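Side-chain contacts in bifunctional protein PutA (PDB 5UR2), which probably oxidises L-glutamate gamma-semialdehyde to L-glutamate with NAD(+), the second step of proline breakdown, and also has a proline dehydrogenase domain: residues T578-L581 against P586-E589; L581-P586 against F773-Q778. One frame throughout, in Å; residues are numbered along the deposited sequence.

In the fold
Along the chain from the N terminus, helix 572-583 comes first, then a short turn, then helix 587-611. Contact 1 closes the short turn between these two successive helices, its segments separated by only four residues. Contact 2 starts from the turn itself, sharing Leu581 and Pro586 with contact 1, and reaches far ahead to the loop that follows helix 761-773, so it closes a loop of nearly 190 residues. Because contact 2 begins within the span of contact 1 and ends well beyond it, the two loops cross. Together they tie the paired helices to the loop approaching strand 783-789, all within the aldehyde dehydrogenase family region. The centres of contact 1 and contact 2 lie about 7 Å apart.

Contact 1: T578-L581 against P586-E589; sequences TQVL and PWAE
Val580 lays its CG2 methyl obliquely against the five-membered part of the Trp587 indole, CG2 lying 4.2 Å from CD1 of Trp587. The same methyl meets the start of the second helix, with Val580 CG2 4.5 Å from Pro586 C. Both rotamers serve this meeting. In Val580, CG1 lies anti to the backbone N (chi1 167°), which places CG2 beside that N and in contact with Trp587. Trp587 starts out away from helix 572-583, but with CG anti to its own carbonyl carbon (chi1 -71°) the indole swings back until its CD1 corner reaches the valine.

The backbones come closest at Val580 and Pro586, whose CA atoms are 5.9 Å apart. Pro586 occupies the N-cap position of helix 587-611, where a residue without an N-H costs the helix no hydrogen bond and the rigid ring helps fix the turn. With the CA atoms this close, a short branched valine fits between the helices, and the larger indole extends the apolar surface toward Met482 and Phe473. Helix 476-491 packs on both residues, Leu486 on Val580 and Met482 on Trp587, and the ring of Phe473 meets the indole, the two planes inclined at about 55°.

Polar groups find their partners outside the pair: Trp587 NE1 bonds to the carbonyl O of Glu813, and Gln579 NE2 to Asp593 OD2 on the second helix. What joins Val580 to Trp587 is therefore apolar, weakly directional packing, while the anchored N-H probably helps hold the indole in its orientation in this buried setting.

Contact 2: L581-P586 against F773-Q778; sequences LEVGKP and FGFSGQ
Phe775 drives its ring into the turn after helix 572-583 and supplies more than half of the surface buried here. The packing is tightest against Lys585, whose CG lies 3.5 Å from Phe775 CZ. Farther along the same chain, a bend at chi3 (78°) carries CE over the ring, 4.3 Å from the Phe775 centroid and almost on its normal, a CH-pi contact. The ammonium group rises farther from the same face, so any cation-pi attraction to Phe775 is long and at most weak; NZ pairs with Asp593 in a salt bridge, bonds to Asn642 O and makes a cation-pi contact with Phe643.

Two carbonyl oxygens sit at the ring edge, near its plane. Val583 O is 3.6 Å from Phe775 CZ and Gly584 O is 3.6 Å from CE1 of the same ring, where the slightly positive rim hydrogens should suit them. Val583 CG1 and Pro586 CD add apolar contacts, the latter 3.9 Å from Phe775 CD1. Gly584, with positive phi, readily makes the sharp exit from the helix that brings these groups together.

Looser is the side of Gln778, whose side chain does not touch the turn directly. A water spans the gap, donating to Val583 O at 2.9 Å and accepting from Gln778 NE2 at 2.8 Å. That amide also lies over the ring face opposite Lys585, toward the rim, and bonds weakly to Phe775 O.

From Phe775 to Gly777 the backbone keeps left-handed helical angles, forming a compact turn just before Cys780, the predicted catalytic cysteine. Gly777 and Gln778 with Cys780 form the Gly-Gln-x-Cys core of the cysteine active-site signature of aldehyde dehydrogenases, and the contact packs the loop leading to that cysteine against the helix turn.

Contact 1: T578-L581 against P586-E589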
ATOM      1  N   THR B 578       9.245 -27.065  24.634  1.00 20.46           N
ATOM      2  CA  THR B 578       8.887 -28.018  23.584  1.00 20.25           C
ATOM      3  C   THR B 578       9.871 -27.955  22.419  1.00 25.61           C
ATOM      4  O   THR B 578      10.261 -28.990  21.853  1.00 28.24           O
ATOM      5  CB  THR B 578       7.471 -27.754  23.076  1.00 20.75           C
ATOM      6  OG1 THR B 578       6.572 -27.722  24.182  1.00 26.22           O
ATOM      7  CG2 THR B 578       7.035 -28.873  22.062  1.00 21.54           C
ATOM      8  N   GLN B 579      10.244 -26.745  22.023  1.00 19.53           N
ATOM      9  CA  GLN B 579      11.187 -26.579  20.926  1.00 19.61           C
ATOM     10  C   GLN B 579      12.584 -27.036  21.321  1.00 17.77           C
ATOM     11  O   GLN B 579      13.313 -27.603  20.496  1.00 22.50           O
ATOM     12  CB  GLN B 579      11.208 -25.125  20.472  1.00 16.71           C
ATOM     13  CG  GLN B 579       9.863 -24.627  20.054  1.00 21.17           C
ATOM     14  CD  GLN B 579       9.987 -23.424  19.161  1.00 24.57           C
ATOM     15  OE1 GLN B 579      11.083 -23.115  18.689  1.00 24.39           O
ATOM     16  NE2 GLN B 579       8.878 -22.725  18.933  1.00 24.32           N
ATOM     17  N   VAL B 580      12.986 -26.792  22.566  1.00 17.96           N
ATOM     18  CA  VAL B 580      14.289 -27.280  23.014  1.00 17.50           C
ATOM     19  C   VAL B 580      14.358 -28.800  22.883  1.00 26.02           C
ATOM     20  O   VAL B 580      15.322 -29.352  22.339  1.00 25.64           O
ATOM     21  CB  VAL B 580      14.567 -26.824  24.458  1.00 23.22           C
ATOM     22  CG1 VAL B 580      15.753 -27.592  25.051  1.00 18.03           C
ATOM     23  CG2 VAL B 580      14.835 -25.333  24.471  1.00 19.66           C
ATOM     24  N   LEU B 581      13.315 -29.495  23.335  1.00 23.20           N
ATOM     25  CA  LEU B 581      13.381 -30.955  23.411  1.00 28.08           C
ATOM     26  C   LEU B 581      13.071 -31.631  22.073  1.00 27.03           C
ATOM     27  O   LEU B 581      13.744 -32.598  21.709  1.00 22.01           O
ATOM     28  CB  LEU B 581      12.431 -31.468  24.502  1.00 30.44           C
ATOM     29  CG  LEU B 581      12.763 -31.098  25.955  1.00 25.25           C
ATOM     30  CD1 LEU B 581      11.645 -31.498  26.878  1.00 27.66           C
ATOM     31  CD2 LEU B 581      14.044 -31.822  26.365  1.00 28.45           C
ATOM     32  N   PRO B 586      18.414 -24.350  20.806  1.00 24.95           N
ATOM     33  CA  PRO B 586      18.954 -23.787  22.054  1.00 23.75           C
ATOM     34  C   PRO B 586      17.999 -22.764  22.654  1.00 22.23           C
ATOM     35  O   PRO B 586      17.170 -22.175  21.951  1.00 23.98           O
ATOM     36  CB  PRO B 586      20.263 -23.123  21.611  1.00 27.50           C
ATOM     37  CG  PRO B 586      20.644 -23.847  20.339  1.00 29.69           C
ATOM     38  CD  PRO B 586      19.343 -24.195  19.671  1.00 23.72           C
ATOM     39  N   TRP B 587      18.130 -22.556  23.974  1.00 18.19           N
ATOM     40  CA  TRP B 587      17.217 -21.694  24.733  1.00 25.98           C
ATOM     41  C   TRP B 587      16.863 -20.384  24.025  1.00 22.86           C
ATOM     42  O   TRP B 587      15.683 -20.055  23.853  1.00 22.60           O
ATOM     43  CB  TRP B 587      17.795 -21.353  26.117  1.00 25.63           C
ATOM     44  CG  TRP B 587      17.854 -22.458  27.145  1.00 27.89           C
ATOM     45  CD1 TRP B 587      17.879 -23.806  26.921  1.00 27.58           C
ATOM     46  CD2 TRP B 587      17.904 -22.286  28.570  1.00 24.06           C
ATOM     47  NE1 TRP B 587      17.939 -24.478  28.121  1.00 29.04           N
ATOM     48  CE2 TRP B 587      17.960 -23.566  29.145  1.00 26.63           C
ATOM     49  CE3 TRP B 587      17.899 -21.169  29.412  1.00 28.00           C
ATOM     50  CZ2 TRP B 587      18.012 -23.763  30.527  1.00 24.08           C
ATOM     51  CZ3 TRP B 587      17.968 -21.367  30.781  1.00 28.66           C
ATOM     52  CH2 TRP B 587      18.014 -22.651  31.323  1.00 25.37           C
ATOM     53  N   ALA B 588      17.878 -19.598  23.663  1.00 23.94           N
ATOM     54  CA  ALA B 588      17.630 -18.271  23.099  1.00 23.41           C
ATOM     55  C   ALA B 588      17.047 -18.362  21.692  1.00 24.14           C
ATOM     56  O   ALA B 588      16.254 -17.500  21.296  1.00 29.76           O
ATOM     57  CB  ALA B 588      18.920 -17.444  23.097  1.00 18.48           C
ATOM     58  N   GLU B 589      17.437 -19.384  20.923  1.00 18.44           N
ATOM     59  CA  GLU B 589      16.835 -19.613  19.608  1.00 23.65           C
ATOM     60  C   GLU B 589      15.349 -19.941  19.721  1.00 22.78           C
ATOM     61  O   GLU B 589      14.520 -19.371  19.006  1.00 22.49           O
ATOM     62  CB  GLU B 589      17.584 -20.735  18.896  1.00 23.27           C
ATOM     63  CG  GLU B 589      19.032 -20.391  18.694  1.00 25.61           C
ATOM     64  CD  GLU B 589      19.178 -19.317  17.649  1.00 32.35           C
ATOM     65  OE1 GLU B 589      18.793 -19.566  16.481  1.00 31.09           O
ATOM     66  OE2 GLU B 589      19.590 -18.198  18.019  1.00 35.79           O
TER

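Contact 2: L581-P586 against F773-Q778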
ATOM      1  N   LEU B 581      13.315 -29.495  23.335  1.00 23.20           N
ATOM      2  CA  LEU B 581      13.381 -30.955  23.411  1.00 28.08           C
ATOM      3  C   LEU B 581      13.071 -31.631  22.073  1.00 27.03           C
ATOM      4  O   LEU B 581      13.744 -32.598  21.709  1.00 22.01           O
ATOM      5  CB  LEU B 581      12.431 -31.468  24.502  1.00 30.44           C
ATOM      6  CG  LEU B 581      12.763 -31.098  25.955  1.00 25.25           C
ATOM      7  CD1 LEU B 581      11.645 -31.498  26.878  1.00 27.66           C
ATOM      8  CD2 LEU B 581      14.044 -31.822  26.365  1.00 28.45           C
ATOM      9  N   GLU B 582      12.062 -31.153  21.328  1.00 18.65           N
ATOM     10  CA  GLU B 582      11.666 -31.850  20.106  1.00 27.84           C
ATOM     11  C   GLU B 582      12.547 -31.490  18.917  1.00 22.81           C
ATOM     12  O   GLU B 582      12.822 -32.344  18.073  1.00 22.21           O
ATOM     13  CB  GLU B 582      10.203 -31.553  19.752  1.00 28.70           C
ATOM     14  CG  GLU B 582       9.702 -32.405  18.605  1.00 29.29           C
ATOM     15  CD  GLU B 582       8.346 -31.971  18.060  1.00 35.96           C
ATOM     16  OE1 GLU B 582       7.947 -30.812  18.266  1.00 30.25           O
ATOM     17  OE2 GLU B 582       7.660 -32.798  17.419  1.00 36.36           O
ATOM     18  N   VAL B 583      13.000 -30.242  18.824  1.00 18.91           N
ATOM     19  CA  VAL B 583      13.712 -29.773  17.636  1.00 21.99           C
ATOM     20  C   VAL B 583      15.194 -29.491  17.898  1.00 23.28           C
ATOM     21  O   VAL B 583      15.942 -29.265  16.935  1.00 23.27           O
ATOM     22  CB  VAL B 583      13.018 -28.527  17.043  1.00 29.21           C
ATOM     23  CG1 VAL B 583      13.476 -28.255  15.639  1.00 34.29           C
ATOM     24  CG2 VAL B 583      11.517 -28.721  17.054  1.00 30.92           C
ATOM     25  N   GLY B 584      15.654 -29.531  19.152  1.00 25.40           N
ATOM     26  CA  GLY B 584      17.046 -29.222  19.446  1.00 18.67           C
ATOM     27  C   GLY B 584      17.375 -27.743  19.396  1.00 25.24           C
ATOM     28  O   GLY B 584      18.546 -27.373  19.261  1.00 28.66           O
ATOM     29  N   LYS B 585      16.381 -26.878  19.520  1.00 20.75           N
ATOM     30  CA  LYS B 585      16.637 -25.444  19.472  1.00 25.41           C
ATOM     31  C   LYS B 585      17.234 -24.983  20.801  1.00 24.49           C
ATOM     32  O   LYS B 585      16.624 -25.215  21.853  1.00 20.64           O
ATOM     33  CB  LYS B 585      15.334 -24.713  19.158  1.00 23.29           C
ATOM     34  CG  LYS B 585      14.866 -24.990  17.718  1.00 33.49           C
ATOM     35  CD  LYS B 585      13.935 -23.921  17.140  1.00 39.99           C
ATOM     36  CE  LYS B 585      14.658 -22.688  16.674  1.00 32.45           C
ATOM     37  NZ  LYS B 585      13.730 -21.764  15.967  1.00 34.43           N
ATOM     38  N   PRO B 586      18.414 -24.350  20.806  1.00 24.95           N
ATOM     39  CA  PRO B 586      18.954 -23.787  22.054  1.00 23.75           C
ATOM     40  C   PRO B 586      17.999 -22.764  22.654  1.00 22.23           C
ATOM     41  O   PRO B 586      17.170 -22.175  21.951  1.00 23.98           O
ATOM     42  CB  PRO B 586      20.263 -23.123  21.611  1.00 27.50           C
ATOM     43  CG  PRO B 586      20.644 -23.847  20.339  1.00 29.69           C
ATOM     44  CD  PRO B 586      19.343 -24.195  19.671  1.00 23.72           C
ATOM     45  N   PHE B 773      26.769 -20.594  12.380  1.00 26.46           N
ATOM     46  CA  PHE B 773      26.612 -21.707  13.302  1.00 22.00           C
ATOM     47  C   PHE B 773      25.403 -21.580  14.231  1.00 23.90           C
ATOM     48  O   PHE B 773      25.061 -22.552  14.909  1.00 25.29           O
ATOM     49  CB  PHE B 773      27.904 -21.895  14.126  1.00 22.13           C
ATOM     50  CG  PHE B 773      29.125 -22.222  13.279  1.00 24.89           C
ATOM     51  CD1 PHE B 773      29.082 -23.245  12.332  1.00 26.19           C
ATOM     52  CD2 PHE B 773      30.307 -21.496  13.413  1.00 24.70           C
ATOM     53  CE1 PHE B 773      30.197 -23.552  11.547  1.00 28.98           C
ATOM     54  CE2 PHE B 773      31.430 -21.797  12.619  1.00 21.41           C
ATOM     55  CZ  PHE B 773      31.373 -22.831  11.694  1.00 21.84           C
ATOM     56  N   GLY B 774      24.723 -20.438  14.257  1.00 24.07           N
ATOM     57  CA  GLY B 774      23.447 -20.342  14.948  1.00 23.95           C
ATOM     58  C   GLY B 774      22.455 -21.392  14.468  1.00 26.00           C
ATOM     59  O   GLY B 774      22.286 -21.567  13.258  1.00 26.76           O
ATOM     60  N   PHE B 775      21.817 -22.098  15.416  1.00 25.77           N
ATOM     61  CA  PHE B 775      20.995 -23.295  15.208  1.00 23.24           C
ATOM     62  C   PHE B 775      21.695 -24.263  14.256  1.00 22.74           C
ATOM     63  O   PHE B 775      21.060 -24.904  13.407  1.00 21.42           O
ATOM     64  CB  PHE B 775      19.580 -22.945  14.726  1.00 20.85           C
ATOM     65  CG  PHE B 775      18.606 -24.092  14.849  1.00 27.01           C
ATOM     66  CD1 PHE B 775      18.718 -25.008  15.894  1.00 27.52           C
ATOM     67  CD2 PHE B 775      17.583 -24.267  13.916  1.00 25.01           C
ATOM     68  CE1 PHE B 775      17.829 -26.100  16.011  1.00 21.74           C
ATOM     69  CE2 PHE B 775      16.695 -25.344  14.014  1.00 23.02           C
ATOM     70  CZ  PHE B 775      16.817 -26.263  15.065  1.00 27.56           C
ATOM     71  N   SER B 776      23.018 -24.361  14.405  1.00 21.54           N
ATOM     72  CA  SER B 776      23.836 -25.303  13.650  1.00 27.44           C
ATOM     73  C   SER B 776      23.642 -25.118  12.149  1.00 26.68           C
ATOM     74  O   SER B 776      23.624 -26.081  11.386  1.00 27.98           O
ATOM     75  CB  SER B 776      23.544 -26.741  14.075  1.00 33.00           C
ATOM     76  OG  SER B 776      23.724 -26.887  15.478  1.00 34.66           O
ATOM     77  N   GLY B 777      23.450 -23.866  11.734  1.00 24.53           N
ATOM     78  CA  GLY B 777      23.334 -23.550  10.331  1.00 24.82           C
ATOM     79  C   GLY B 777      22.040 -23.993   9.691  1.00 28.14           C
ATOM     80  O   GLY B 777      21.913 -23.894   8.469  1.00 23.05           O
ATOM     81  N   GLN B 778      21.065 -24.448  10.478  1.00 23.44           N
ATOM     82  CA  GLN B 778      19.807 -24.965   9.934  1.00 19.78           C
ATOM     83  C   GLN B 778      18.786 -23.839   9.733  1.00 25.13           C
ATOM     84  O   GLN B 778      17.685 -23.844  10.285  1.00 22.78           O
ATOM     85  CB  GLN B 778      19.248 -26.057  10.845  1.00 23.86           C
ATOM     86  CG  GLN B 778      20.215 -27.244  11.122  1.00 22.99           C
ATOM     87  CD  GLN B 778      19.590 -28.312  12.031  1.00 25.09           C
ATOM     88  OE1 GLN B 778      19.266 -29.415  11.576  1.00 25.85           O
ATOM     89  NE2 GLN B 778      19.402 -27.977  13.312  1.00 28.35           N
TER
HETATM   90  O   HOH W   1      18.253 -29.560  15.293  1.00 19.44           O